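Local coordinates for BF1531-like N-terminal domain-containing protein (Bacteroides fragilis, PDB 3SLR) that is of unconfirmed function but binds magnesium through a phosphatase-like domain of the HAD type and may hydrolyse ester bonds, at residues N50-E55 / Y73-D78; S70-Y73 / Y79-I82; S85-L90 / F184-S189; N231-G236 / E260-V265; P354-P357 / D362-E365. All blocks are in the same frame, centred on the assembly; numbering follows the deposited sequence.

Contact 1: residues N50-E55 / Y73-D78; sequences NIELWE and YQFEPD
Phe75 of helix 71-75 reaches across to Glu52 and Trp54 of strand 50-55. Its CG is anti to the backbone N (chi1 179°), which carries the ring out over the strand. CG lies 3.8 Å from Trp54 CB and 4.1 Å from Trp54 CG, where the indole begins. Further along, CD1 and CD2 lie beneath that same methylene, and CE2 approaches Trp54 CB to 3.6 Å. The outer atom CE1 comes within 3.5 Å of Glu52 OE1, which sits at the ring's edge, the carboxylate plane almost perpendicular to the ring. CZ, at the tip, is 3.6 Å from the backbone O of Glu52, an oxygen in the ring plane; the C-H rim of an aromatic residue suits such oxygens. Strand 50-55 is an outermost strand of the five-stranded parallel sheet in the FkbH N-terminal domain, of the SGNH hydrolase clan, and Phe75 lies against one face of it, also touching Lys24 of the adjoining strand. Trp54 CB stands over the middle of the phenyl face in a CH-pi contact, 3.4 Å from the ring centroid and 5° off the normal. The five-membered ring of Trp54 and the phenyl ring are tilted by 26° but slid apart, with little overlap.

Contact 2: residues S70-Y73 / Y79-I82; sequences SDYY and YTII
Thr80 OG1 and Tyr72 OH form a short hydrogen bond, 2.6 Å long, in which either hydroxyl could be the donor. The oxygen of Thr80 lies close to the plane of the tyrosine ring, at its edge, and is also 3.3 Å from Tyr72 CE1. The methyl CG2 of Thr80 sits out of that plane, beside the phenol hydroxyl and 3.7 Å from the same CE1. A chi1 of -66° makes this possible, sending OG1 to the phenol and leaving CG2 next to CE1. The two side chains cross at about a right angle. Tyrosine suits the helix side because the backbones are well separated, the CA atoms of Tyr72 and Thr80 being 9.2 Å apart, and a long rigid ring can span that distance with a hydroxyl at its end. Both residues are buried, so the bond pairs two hydroxyls in an apolar setting, where Tyr72 also touches Ala26 and Ile65. The Tyr72-Thr80 bond ties the short helix 71-75 to strand 79-83, the middle strand of a parallel sheet with strand order 2-1-3-4-5, a layered alpha/beta fold consistent with the SGNH hydrolase clan.

Contact 3: residues S85-L90 / F184-S189; sequences STHKLL and FMFDSS
His87 and Phe186 touch at the surface of the FkbH N-terminal domain, an alpha/beta domain of the SGNH hydrolase clan, where the first turn of helix 86-94 faces the short link between helices 182-185 and 188-194. The contact across the two segments is slight: His87 CE1 and Phe186 CZ approach to 4.1 Å, the ring centroids are 5.5 Å apart, and the planes meet obliquely at 31°. Each residue has its CG anti to the backbone N, and this extends the rings toward each other across backbones whose CA atoms are 10.0 Å apart. Long flat side chains suit such a gap. Both rings remain partly exposed; exposed Ser188 follows, its backbone N over one face of the Phe186 ring, toward the rim. More contacts are made outside the pair: His87 also meets the ring of Tyr191 and the side chain of Ile197, while Lys88 forms a salt bridge with Glu195. On the inner side of helix 86-94, Leu89 is buried against Leu151 and Leu154. Serine is apt at the N-cap of that helix, for its hydroxyl bonds Asp30 OD1 and Ser85 OG also accepts a capping bond from Lys88 N at 3.1 Å, with an N-H...acceptor angle of 153°.

Contact 4: residues N231-G236 / E260-V265; sequences NTIWGG and EFQEWV
The irregular loop 231-236 passes helix 255-270 with the CA atoms of Ile233 and Gln262 6.3 Å apart, near enough for helix side chains to reach the loop's carbonyl oxygens. Gln262 NE2 donates to Ile233 O in a nearly straight bond of 2.7 Å (N-H...acceptor angle 166°). The acceptor lies in the amide plane of Gln262, whereas the donor is tilted 32° from the carbonyl plane of Ile233. Glutamine suits this buried place because its other end works too: OE1 accepts from the backbone N of both Val297 and Leu298, which fixes the amide's rotation. The ring of Phe261, one residue earlier in the helix, meets the loop obliquely. Its CE2 is 3.3 Å from Thr232 O, a buried oxygen with no hydrogen-bond partner, and 4.0 Å from Ile233 CG2. Within the loop, Asn231 OD1 accepts from Gly236 N at 2.7 Å, the donor lying above the amide's carbonyl plane. Thr232 OG1 is hydrogen-bonded to Asp228 OD2 and Asp336 N, both from residues that bind magnesium, so Thr232 is a second-shell residue. The loop holds the threonine of a DxDx(T/V) pattern at a strand end, consistent with the metal site of a HAD-type phosphatase domain.

Contact 5: residues P354-P357 / D362-E365; sequences PELP and DYLE
Close to the magnesium site of the HAD-like phosphatase domain, the loop 354-357 lies against the start of helix 363-368, the last helix of the chain, and Tyr363 is the main bridge between them. Its ring meets Leu356 over one face and Pro357 at the edge. Leu356 CD1 lies over the ring face, and Leu356 CD2 comes to 4.1 Å from Tyr363 CD1 nearer the rim, the two side chains crossing at about a right angle; branched leucine suits a flat aromatic surface. At the edge, Pro357 O lies in the ring plane, 3.1 Å from Tyr363 CE1, so a backbone oxygen faces the electropositive C-H rim. The proline ring adds packing with CG 4.0 Å from Tyr363 CD1. It also leans on Asp362: Pro357 CG is 3.6 Å from Asp362 O and 3.7 Å from Asp362 CB. The compact, rigid ring of proline suits a place between Asp362 and the tyrosine. With chi1 at -75°, the CG of Tyr363 is beside the backbone N, and the ring runs on past Pro357 until its hydroxyl bonds to Asn231 O in the loop after strand 224-227. The same side chain touches Asp336, a magnesium ligand. Around this core, Leu356 packs on Leu367 and Pro357 on Tyr366 of helix 363-368, Pro354 rests on Val332 and Leu334 of strand 331-334, and Leu364 faces Phe261 and Trp264 of helix 255-270.

The five contacts fall into two groups. Along the chain, contacts 1 and 2 interlock, one beginning on the stretch where the other ends, and contacts 3, 4 and 5 follow in order. Contacts 1, 2 and 3 belong to the FkbH N-terminal domain. The first two have centres 7 Å apart, share Tyr73 and helix 71-75, and both reach the five-stranded parallel sheet; contact 3 lies about 23 Å from contact 2, centre to centre, and one of its segments lies on the helix that follows strand 79-83. Contacts 4 and 5, with centres 11 Å apart, lie in the magnesium-binding domain with its four-stranded parallel sheet, and Asn231 and Tyr363 join them directly. The centres of contacts 1 and 4 are about 43 Å apart, as expected of a two-domain protein.

Contact 1: residues N50-E55 / Y73-D78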
# COMPACT_ATOMS: atom_id res chain seq x y z
N ASN A 50 18.27 -8.56 2.24
CA ASN A 50 19.30 -8.59 1.22
C ASN A 50 18.69 -9.14 -0.06
O ASN A 50 18.60 -10.35 -0.24
CB ASN A 50 20.48 -9.45 1.67
CG ASN A 50 21.62 -9.45 0.67
OD1 ASN A 50 22.59 -10.18 0.82
ND2 ASN A 50 21.51 -8.60 -0.35
N ILE A 51 18.25 -8.24 -0.94
CA ILE A 51 17.58 -8.64 -2.17
C ILE A 51 18.55 -8.96 -3.30
O ILE A 51 19.30 -8.10 -3.74
CB ILE A 51 16.66 -7.51 -2.66
CG1 ILE A 51 15.64 -7.15 -1.58
CG2 ILE A 51 16.00 -7.90 -4.00
CD1 ILE A 51 14.72 -8.29 -1.22
N GLU A 52 18.54 -10.21 -3.75
CA GLU A 52 19.27 -10.57 -4.96
C GLU A 52 18.29 -10.45 -6.11
O GLU A 52 17.37 -11.26 -6.25
CB GLU A 52 19.84 -11.99 -4.88
CG GLU A 52 20.62 -12.40 -6.14
CD GLU A 52 21.10 -13.84 -6.13
OE1 GLU A 52 21.59 -14.32 -7.18
OE2 GLU A 52 20.99 -14.51 -5.08
N LEU A 53 18.48 -9.43 -6.94
CA LEU A 53 17.49 -9.12 -7.97
C LEU A 53 17.93 -9.51 -9.38
O LEU A 53 18.88 -8.94 -9.92
CB LEU A 53 17.12 -7.64 -7.90
CG LEU A 53 15.76 -7.31 -8.52
CD1 LEU A 53 15.07 -6.25 -7.71
CD2 LEU A 53 15.93 -6.89 -9.98
N TRP A 54 17.25 -10.50 -9.95
CA TRP A 54 17.47 -10.88 -11.34
C TRP A 54 16.43 -10.19 -12.23
O TRP A 54 15.24 -10.23 -11.95
CB TRP A 54 17.37 -12.40 -11.52
CG TRP A 54 17.50 -12.84 -12.94
CD1 TRP A 54 18.67 -13.10 -13.62
CD2 TRP A 54 16.44 -13.11 -13.87
NE1 TRP A 54 18.39 -13.49 -14.91
CE2 TRP A 54 17.04 -13.50 -15.09
CE3 TRP A 54 15.04 -13.04 -13.80
CZ2 TRP A 54 16.28 -13.84 -16.21
CZ3 TRP A 54 14.30 -13.37 -14.92
CH2 TRP A 54 14.92 -13.76 -16.11
N GLU A 55 16.91 -9.56 -13.29
CA GLU A 55 16.06 -8.82 -14.22
C GLU A 55 16.07 -9.56 -15.54
O GLU A 55 17.15 -9.84 -16.10
CB GLU A 55 16.68 -7.45 -14.45
CG GLU A 55 15.79 -6.27 -14.22
CD GLU A 55 16.47 -4.98 -14.67
OE1 GLU A 55 15.91 -4.29 -15.55
OE2 GLU A 55 17.57 -4.67 -14.15
N TYR A 73 13.87 -19.71 -14.79
CA TYR A 73 13.73 -20.93 -13.98
C TYR A 73 15.04 -21.35 -13.34
O TYR A 73 15.06 -21.86 -12.21
CB TYR A 73 13.13 -22.07 -14.80
CG TYR A 73 11.69 -21.83 -15.14
CD1 TYR A 73 10.70 -21.96 -14.17
CD2 TYR A 73 11.31 -21.46 -16.41
CE1 TYR A 73 9.37 -21.72 -14.47
CE2 TYR A 73 9.99 -21.22 -16.72
CZ TYR A 73 9.02 -21.35 -15.75
OH TYR A 73 7.70 -21.12 -16.07
N GLN A 74 16.15 -21.14 -14.04
CA GLN A 74 17.45 -21.46 -13.47
C GLN A 74 17.76 -20.60 -12.24
O GLN A 74 18.50 -21.01 -11.35
CB GLN A 74 18.56 -21.33 -14.51
CG GLN A 74 18.29 -22.09 -15.81
CD GLN A 74 18.22 -23.60 -15.63
OE1 GLN A 74 18.29 -24.11 -14.51
NE2 GLN A 74 18.10 -24.33 -16.74
N PHE A 75 17.16 -19.41 -12.19
CA PHE A 75 17.39 -18.48 -11.08
C PHE A 75 16.70 -18.93 -9.78
O PHE A 75 17.14 -18.59 -8.69
CB PHE A 75 16.92 -17.06 -11.46
CG PHE A 75 17.10 -16.04 -10.38
CD1 PHE A 75 18.37 -15.70 -9.92
CD2 PHE A 75 15.99 -15.39 -9.81
CE1 PHE A 75 18.54 -14.76 -8.92
CE2 PHE A 75 16.16 -14.44 -8.81
CZ PHE A 75 17.43 -14.13 -8.36
N GLU A 76 15.61 -19.70 -9.92
CA GLU A 76 14.84 -20.20 -8.78
C GLU A 76 14.46 -19.11 -7.78
O GLU A 76 14.88 -19.13 -6.62
CB GLU A 76 15.60 -21.34 -8.08
CG GLU A 76 15.80 -22.57 -8.95
CD GLU A 76 16.64 -23.65 -8.28
OE1 GLU A 76 17.27 -23.35 -7.24
OE2 GLU A 76 16.66 -24.79 -8.78
N PRO A 77 13.66 -18.14 -8.23
CA PRO A 77 13.36 -17.00 -7.36
C PRO A 77 12.44 -17.35 -6.20
O PRO A 77 11.62 -18.28 -6.28
CB PRO A 77 12.65 -16.02 -8.32
CG PRO A 77 12.03 -16.92 -9.37
CD PRO A 77 13.03 -18.03 -9.56
N ASP A 78 12.59 -16.60 -5.11
CA ASP A 78 11.65 -16.65 -4.00
C ASP A 78 10.40 -15.83 -4.33
O ASP A 78 9.29 -16.19 -3.93
CB ASP A 78 12.30 -16.09 -2.74
CG ASP A 78 13.48 -16.92 -2.28
OD1 ASP A 78 13.31 -18.14 -2.13
OD2 ASP A 78 14.57 -16.34 -2.08

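Contact 2: residues S70-Y73 / Y79-I82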
# COMPACT_ATOMS: atom_id res chain seq x y z
N SER A 70 14.76 -21.67 -19.46
CA SER A 70 15.15 -20.26 -19.45
C SER A 70 15.95 -19.85 -18.22
O SER A 70 15.92 -20.52 -17.19
CB SER A 70 13.89 -19.38 -19.54
OG SER A 70 13.16 -19.46 -18.33
N ASP A 71 16.65 -18.72 -18.33
CA ASP A 71 17.38 -18.15 -17.20
C ASP A 71 16.49 -17.91 -15.99
O ASP A 71 16.95 -17.98 -14.86
CB ASP A 71 18.03 -16.82 -17.60
CG ASP A 71 19.18 -17.00 -18.57
OD1 ASP A 71 19.68 -18.13 -18.70
OD2 ASP A 71 19.59 -16.00 -19.20
N TYR A 72 15.22 -17.60 -16.24
CA TYR A 72 14.28 -17.34 -15.15
C TYR A 72 14.15 -18.55 -14.22
O TYR A 72 14.30 -18.42 -13.00
CB TYR A 72 12.91 -16.95 -15.70
CG TYR A 72 11.82 -17.04 -14.66
CD1 TYR A 72 11.71 -16.08 -13.66
CD2 TYR A 72 10.92 -18.10 -14.66
CE1 TYR A 72 10.71 -16.17 -12.69
CE2 TYR A 72 9.93 -18.20 -13.70
CZ TYR A 72 9.83 -17.23 -12.73
OH TYR A 72 8.85 -17.33 -11.79
N TYR A 73 13.87 -19.71 -14.79
CA TYR A 73 13.73 -20.93 -13.98
C TYR A 73 15.04 -21.35 -13.34
O TYR A 73 15.06 -21.86 -12.21
CB TYR A 73 13.13 -22.07 -14.80
CG TYR A 73 11.69 -21.83 -15.14
CD1 TYR A 73 10.70 -21.96 -14.17
CD2 TYR A 73 11.31 -21.46 -16.41
CE1 TYR A 73 9.37 -21.72 -14.47
CE2 TYR A 73 9.99 -21.22 -16.72
CZ TYR A 73 9.02 -21.35 -15.75
OH TYR A 73 7.70 -21.12 -16.07
N TYR A 79 10.59 -14.74 -5.06
CA TYR A 79 9.47 -13.91 -5.55
C TYR A 79 9.66 -13.62 -7.02
O TYR A 79 10.78 -13.43 -7.48
CB TYR A 79 9.39 -12.60 -4.77
CG TYR A 79 9.01 -12.81 -3.33
CD1 TYR A 79 9.97 -13.08 -2.37
CD2 TYR A 79 7.68 -12.75 -2.93
CE1 TYR A 79 9.62 -13.29 -1.04
CE2 TYR A 79 7.32 -12.97 -1.62
CZ TYR A 79 8.29 -13.23 -0.68
OH TYR A 79 7.93 -13.44 0.64
N THR A 80 8.55 -13.58 -7.75
CA THR A 80 8.55 -13.25 -9.17
C THR A 80 7.62 -12.06 -9.38
O THR A 80 6.42 -12.16 -9.17
CB THR A 80 8.06 -14.44 -10.03
OG1 THR A 80 9.01 -15.52 -9.94
CG2 THR A 80 7.92 -14.04 -11.50
N ILE A 81 8.19 -10.93 -9.76
CA ILE A 81 7.42 -9.73 -9.99
C ILE A 81 7.25 -9.56 -11.49
O ILE A 81 8.23 -9.49 -12.24
CB ILE A 81 8.15 -8.49 -9.43
CG1 ILE A 81 8.42 -8.67 -7.93
CG2 ILE A 81 7.34 -7.22 -9.70
CD1 ILE A 81 9.34 -7.63 -7.37
N ILE A 82 6.00 -9.51 -11.93
CA ILE A 82 5.69 -9.30 -13.35
C ILE A 82 5.10 -7.91 -13.52
O ILE A 82 4.15 -7.53 -12.83
CB ILE A 82 4.64 -10.32 -13.86
CG1 ILE A 82 5.05 -11.76 -13.54
CG2 ILE A 82 4.36 -10.11 -15.36
CD1 ILE A 82 6.26 -12.26 -14.30

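Contact 3: residues S85-L90 / F184-S189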
# COMPACT_ATOMS: atom_id res chain seq x y z
N SER A 85 2.49 -3.64 -18.56
CA SER A 85 1.97 -2.27 -18.50
C SER A 85 0.67 -2.11 -19.28
O SER A 85 0.46 -2.76 -20.31
CB SER A 85 3.00 -1.28 -19.03
OG SER A 85 3.23 -1.49 -20.42
N THR A 86 -0.19 -1.23 -18.80
CA THR A 86 -1.38 -0.89 -19.57
C THR A 86 -0.98 -0.34 -20.93
O THR A 86 -1.61 -0.62 -21.95
CB THR A 86 -2.24 0.15 -18.85
OG1 THR A 86 -2.58 -0.35 -17.56
CG2 THR A 86 -3.52 0.44 -19.64
N HIS A 87 0.08 0.47 -20.94
CA HIS A 87 0.54 1.11 -22.16
C HIS A 87 0.84 0.13 -23.29
O HIS A 87 0.46 0.36 -24.45
CB HIS A 87 1.77 1.98 -21.86
CG HIS A 87 2.04 3.02 -22.91
ND1 HIS A 87 1.64 4.33 -22.77
CD2 HIS A 87 2.61 2.93 -24.13
CE1 HIS A 87 1.98 5.01 -23.85
NE2 HIS A 87 2.58 4.18 -24.69
N LYS A 88 1.52 -0.95 -22.96
CA LYS A 88 1.90 -1.94 -23.97
C LYS A 88 0.71 -2.81 -24.37
O LYS A 88 0.61 -3.23 -25.53
CB LYS A 88 3.09 -2.79 -23.48
CG LYS A 88 4.39 -1.99 -23.32
CD LYS A 88 4.90 -1.47 -24.68
CE LYS A 88 6.10 -0.52 -24.48
NZ LYS A 88 6.70 -0.11 -25.80
N LEU A 89 -0.20 -3.05 -23.43
CA LEU A 89 -1.41 -3.80 -23.72
C LEU A 89 -2.31 -2.98 -24.66
O LEU A 89 -2.97 -3.53 -25.54
CB LEU A 89 -2.17 -4.16 -22.43
CG LEU A 89 -3.41 -5.06 -22.59
CD1 LEU A 89 -3.01 -6.46 -23.04
CD2 LEU A 89 -4.22 -5.12 -21.30
N LEU A 90 -2.33 -1.67 -24.45
CA LEU A 90 -3.07 -0.74 -25.31
C LEU A 90 -2.56 -0.86 -26.74
O LEU A 90 -3.35 -0.91 -27.69
CB LEU A 90 -2.88 0.70 -24.81
CG LEU A 90 -3.72 1.79 -25.46
CD1 LEU A 90 -5.16 1.63 -25.07
CD2 LEU A 90 -3.21 3.17 -25.01
N PHE A 184 0.82 12.23 -13.30
CA PHE A 184 1.96 12.22 -12.38
C PHE A 184 2.78 10.92 -12.51
O PHE A 184 4.01 10.94 -12.40
CB PHE A 184 1.45 12.38 -10.94
CG PHE A 184 2.49 12.09 -9.88
CD1 PHE A 184 3.26 13.12 -9.35
CD2 PHE A 184 2.70 10.80 -9.43
CE1 PHE A 184 4.21 12.86 -8.38
CE2 PHE A 184 3.65 10.54 -8.46
CZ PHE A 184 4.41 11.57 -7.94
N MSE A 185 2.10 9.80 -12.75
CA MSE A 185 2.75 8.50 -12.74
C MSE A 185 3.56 8.22 -14.00
O MSE A 185 4.48 7.41 -13.98
CB MSE A 185 1.70 7.39 -12.58
CG MSE A 185 0.85 7.48 -11.32
SE MSE A 185 1.78 7.05 -9.68
CE MSE A 185 2.29 5.19 -10.05
N PHE A 186 3.18 8.87 -15.09
CA PHE A 186 3.75 8.63 -16.41
C PHE A 186 4.43 9.89 -16.93
O PHE A 186 3.89 10.99 -16.82
CB PHE A 186 2.62 8.18 -17.36
CG PHE A 186 3.01 8.09 -18.81
CD1 PHE A 186 3.93 7.15 -19.25
CD2 PHE A 186 2.43 8.93 -19.75
CE1 PHE A 186 4.29 7.06 -20.59
CE2 PHE A 186 2.77 8.85 -21.08
CZ PHE A 186 3.71 7.92 -21.50
N ASP A 187 5.63 9.73 -17.47
CA ASP A 187 6.41 10.86 -17.99
C ASP A 187 6.64 10.57 -19.47
O ASP A 187 7.52 9.79 -19.84
CB ASP A 187 7.73 10.96 -17.21
CG ASP A 187 8.55 12.19 -17.57
OD1 ASP A 187 8.43 12.70 -18.71
OD2 ASP A 187 9.35 12.63 -16.71
N SER A 188 5.83 11.18 -20.33
CA SER A 188 5.90 10.89 -21.75
C SER A 188 7.29 11.08 -22.34
O SER A 188 7.77 10.24 -23.10
CB SER A 188 4.90 11.75 -22.52
OG SER A 188 5.00 11.46 -23.90
N SER A 189 7.94 12.18 -22.00
CA SER A 189 9.21 12.53 -22.61
C SER A 189 10.28 11.48 -22.29
O SER A 189 11.05 11.08 -23.16
CB SER A 189 9.66 13.91 -22.12
OG SER A 189 10.78 14.36 -22.86

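Contact 4: residues N231-G236 / E260-V265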
# COMPACT_ATOMS: atom_id res chain seq x y z
N ASN A 231 -7.95 16.31 18.79
CA ASN A 231 -7.51 16.76 17.48
C ASN A 231 -6.88 15.66 16.63
O ASN A 231 -6.25 15.94 15.61
CB ASN A 231 -6.59 17.99 17.60
CG ASN A 231 -7.35 19.21 18.09
OD1 ASN A 231 -8.46 19.50 17.62
ND2 ASN A 231 -6.77 19.93 19.04
N THR A 232 -7.07 14.42 17.04
CA THR A 232 -6.66 13.27 16.24
C THR A 232 -7.89 12.51 15.77
O THR A 232 -8.11 12.38 14.56
CB THR A 232 -5.64 12.37 17.00
OG1 THR A 232 -4.46 13.12 17.27
CG2 THR A 232 -5.25 11.17 16.16
N ILE A 233 -8.73 12.04 16.70
CA ILE A 233 -9.99 11.39 16.30
C ILE A 233 -11.24 12.27 16.47
O ILE A 233 -12.33 11.88 16.06
CB ILE A 233 -10.20 10.01 16.96
CG1 ILE A 233 -10.49 10.14 18.47
CG2 ILE A 233 -8.99 9.11 16.69
CD1 ILE A 233 -11.11 8.89 19.07
N TRP A 234 -11.10 13.43 17.10
CA TRP A 234 -12.17 14.42 17.15
C TRP A 234 -11.53 15.80 17.18
O TRP A 234 -10.37 15.94 17.56
CB TRP A 234 -13.12 14.23 18.35
CG TRP A 234 -12.46 14.29 19.73
CD1 TRP A 234 -11.75 15.33 20.27
CD2 TRP A 234 -12.49 13.26 20.74
NE1 TRP A 234 -11.32 15.00 21.55
CE2 TRP A 234 -11.77 13.74 21.85
CE3 TRP A 234 -13.05 11.98 20.80
CZ2 TRP A 234 -11.59 12.98 23.02
CZ3 TRP A 234 -12.88 11.23 21.96
CH2 TRP A 234 -12.15 11.73 23.05
N GLY A 235 -12.26 16.82 16.74
CA GLY A 235 -11.74 18.17 16.80
C GLY A 235 -11.92 18.74 18.20
O GLY A 235 -12.92 18.47 18.86
N GLY A 236 -10.97 19.54 18.65
CA GLY A 236 -11.09 20.19 19.94
C GLY A 236 -10.41 19.44 21.06
O GLY A 236 -9.81 18.38 20.85
N GLU A 260 -15.24 10.61 9.17
CA GLU A 260 -14.75 9.75 8.09
C GLU A 260 -13.43 9.07 8.45
O GLU A 260 -13.18 7.93 8.05
CB GLU A 260 -14.68 10.52 6.77
CG GLU A 260 -16.07 11.01 6.35
CD GLU A 260 -16.09 11.84 5.08
OE1 GLU A 260 -15.01 12.18 4.56
OE2 GLU A 260 -17.21 12.16 4.62
N PHE A 261 -12.59 9.77 9.20
CA PHE A 261 -11.36 9.19 9.73
C PHE A 261 -11.65 8.08 10.74
O PHE A 261 -11.01 7.02 10.72
CB PHE A 261 -10.47 10.27 10.35
CG PHE A 261 -9.22 9.73 11.02
CD1 PHE A 261 -8.34 8.91 10.31
CD2 PHE A 261 -8.92 10.05 12.32
CE1 PHE A 261 -7.20 8.42 10.92
CE2 PHE A 261 -7.78 9.55 12.94
CZ PHE A 261 -6.92 8.74 12.23
N GLN A 262 -12.62 8.30 11.64
CA GLN A 262 -13.01 7.25 12.58
C GLN A 262 -13.58 6.04 11.85
O GLN A 262 -13.40 4.91 12.29
CB GLN A 262 -14.04 7.76 13.59
CG GLN A 262 -13.46 8.64 14.67
CD GLN A 262 -14.46 8.91 15.78
OE1 GLN A 262 -15.32 8.08 16.08
NE2 GLN A 262 -14.33 10.07 16.41
N GLU A 263 -14.26 6.27 10.73
CA GLU A 263 -14.80 5.16 9.94
C GLU A 263 -13.68 4.28 9.35
O GLU A 263 -13.85 3.07 9.21
CB GLU A 263 -15.73 5.69 8.83
CG GLU A 263 -17.01 6.26 9.40
CD GLU A 263 -17.82 7.07 8.39
OE1 GLU A 263 -17.30 7.37 7.29
OE2 GLU A 263 -18.98 7.41 8.72
N TRP A 264 -12.57 4.91 8.98
CA TRP A 264 -11.39 4.18 8.51
C TRP A 264 -10.83 3.33 9.66
O TRP A 264 -10.48 2.17 9.47
CB TRP A 264 -10.35 5.19 8.02
CG TRP A 264 -9.09 4.60 7.44
CD1 TRP A 264 -8.93 4.04 6.20
CD2 TRP A 264 -7.80 4.54 8.06
NE1 TRP A 264 -7.64 3.63 6.02
CE2 TRP A 264 -6.92 3.92 7.15
CE3 TRP A 264 -7.31 4.95 9.31
CZ2 TRP A 264 -5.57 3.71 7.44
CZ3 TRP A 264 -5.97 4.73 9.59
CH2 TRP A 264 -5.12 4.11 8.66
N VAL A 265 -10.75 3.92 10.85
CA VAL A 265 -10.24 3.19 12.01
C VAL A 265 -11.14 1.99 12.30
O VAL A 265 -10.67 0.88 12.60
CB VAL A 265 -10.10 4.10 13.23
CG1 VAL A 265 -9.70 3.29 14.48
CG2 VAL A 265 -9.08 5.20 12.93

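Contact 5: residues P354-P357 / D362-E365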
# COMPACT_ATOMS: atom_id res chain seq x y z
N PRO A 354 3.55 8.18 11.67
CA PRO A 354 3.31 8.97 10.46
C PRO A 354 3.33 10.47 10.72
O PRO A 354 2.83 10.93 11.75
CB PRO A 354 1.93 8.51 10.01
CG PRO A 354 1.89 7.09 10.44
CD PRO A 354 2.57 7.09 11.81
N GLU A 355 3.91 11.21 9.79
CA GLU A 355 4.00 12.67 9.88
C GLU A 355 2.68 13.26 9.39
O GLU A 355 2.60 13.77 8.26
CB GLU A 355 5.18 13.17 9.05
CG GLU A 355 5.44 14.67 9.10
CD GLU A 355 5.79 15.15 10.49
OE1 GLU A 355 6.33 14.37 11.29
OE2 GLU A 355 5.52 16.33 10.79
N LEU A 356 1.65 13.19 10.22
CA LEU A 356 0.34 13.71 9.86
C LEU A 356 0.42 15.18 9.47
O LEU A 356 1.13 15.96 10.11
CB LEU A 356 -0.64 13.58 11.03
CG LEU A 356 -1.17 12.19 11.38
CD1 LEU A 356 -1.99 12.28 12.66
CD2 LEU A 356 -2.01 11.62 10.25
N PRO A 357 -0.31 15.57 8.41
CA PRO A 357 -0.38 16.98 8.02
C PRO A 357 -1.16 17.77 9.07
O PRO A 357 -1.86 17.18 9.89
CB PRO A 357 -1.16 16.94 6.71
CG PRO A 357 -2.05 15.73 6.85
CD PRO A 357 -1.18 14.72 7.58
N ASP A 362 -6.97 16.49 5.75
CA ASP A 362 -5.96 15.89 4.89
C ASP A 362 -5.36 14.61 5.49
O ASP A 362 -4.52 13.99 4.85
CB ASP A 362 -4.83 16.89 4.62
CG ASP A 362 -5.26 18.05 3.74
OD1 ASP A 362 -6.25 17.89 3.00
OD2 ASP A 362 -4.60 19.11 3.79
N TYR A 363 -5.74 14.26 6.72
CA TYR A 363 -5.16 13.10 7.39
C TYR A 363 -5.30 11.83 6.54
O TYR A 363 -4.34 11.11 6.32
CB TYR A 363 -5.86 12.81 8.72
CG TYR A 363 -5.54 13.74 9.88
CD1 TYR A 363 -4.59 14.75 9.76
CD2 TYR A 363 -6.20 13.59 11.10
CE1 TYR A 363 -4.32 15.59 10.84
CE2 TYR A 363 -5.94 14.42 12.17
CZ TYR A 363 -4.99 15.41 12.04
OH TYR A 363 -4.73 16.24 13.11
N LEU A 364 -6.52 11.56 6.11
CA LEU A 364 -6.79 10.25 5.54
C LEU A 364 -6.08 10.08 4.20
O LEU A 364 -5.42 9.06 3.97
CB LEU A 364 -8.30 10.02 5.42
CG LEU A 364 -8.76 8.57 5.29
CD1 LEU A 364 -8.16 7.71 6.41
CD2 LEU A 364 -10.28 8.51 5.31
N GLU A 365 -6.18 11.08 3.33
CA GLU A 365 -5.51 10.99 2.04
C GLU A 365 -4.00 10.83 2.22
O GLU A 365 -3.35 10.11 1.46
CB GLU A 365 -5.82 12.21 1.17
CG GLU A 365 -7.24 12.21 0.57
CD GLU A 365 -7.39 11.21 -0.58
OE1 GLU A 365 -6.37 10.77 -1.16
OE2 GLU A 365 -8.55 10.85 -0.90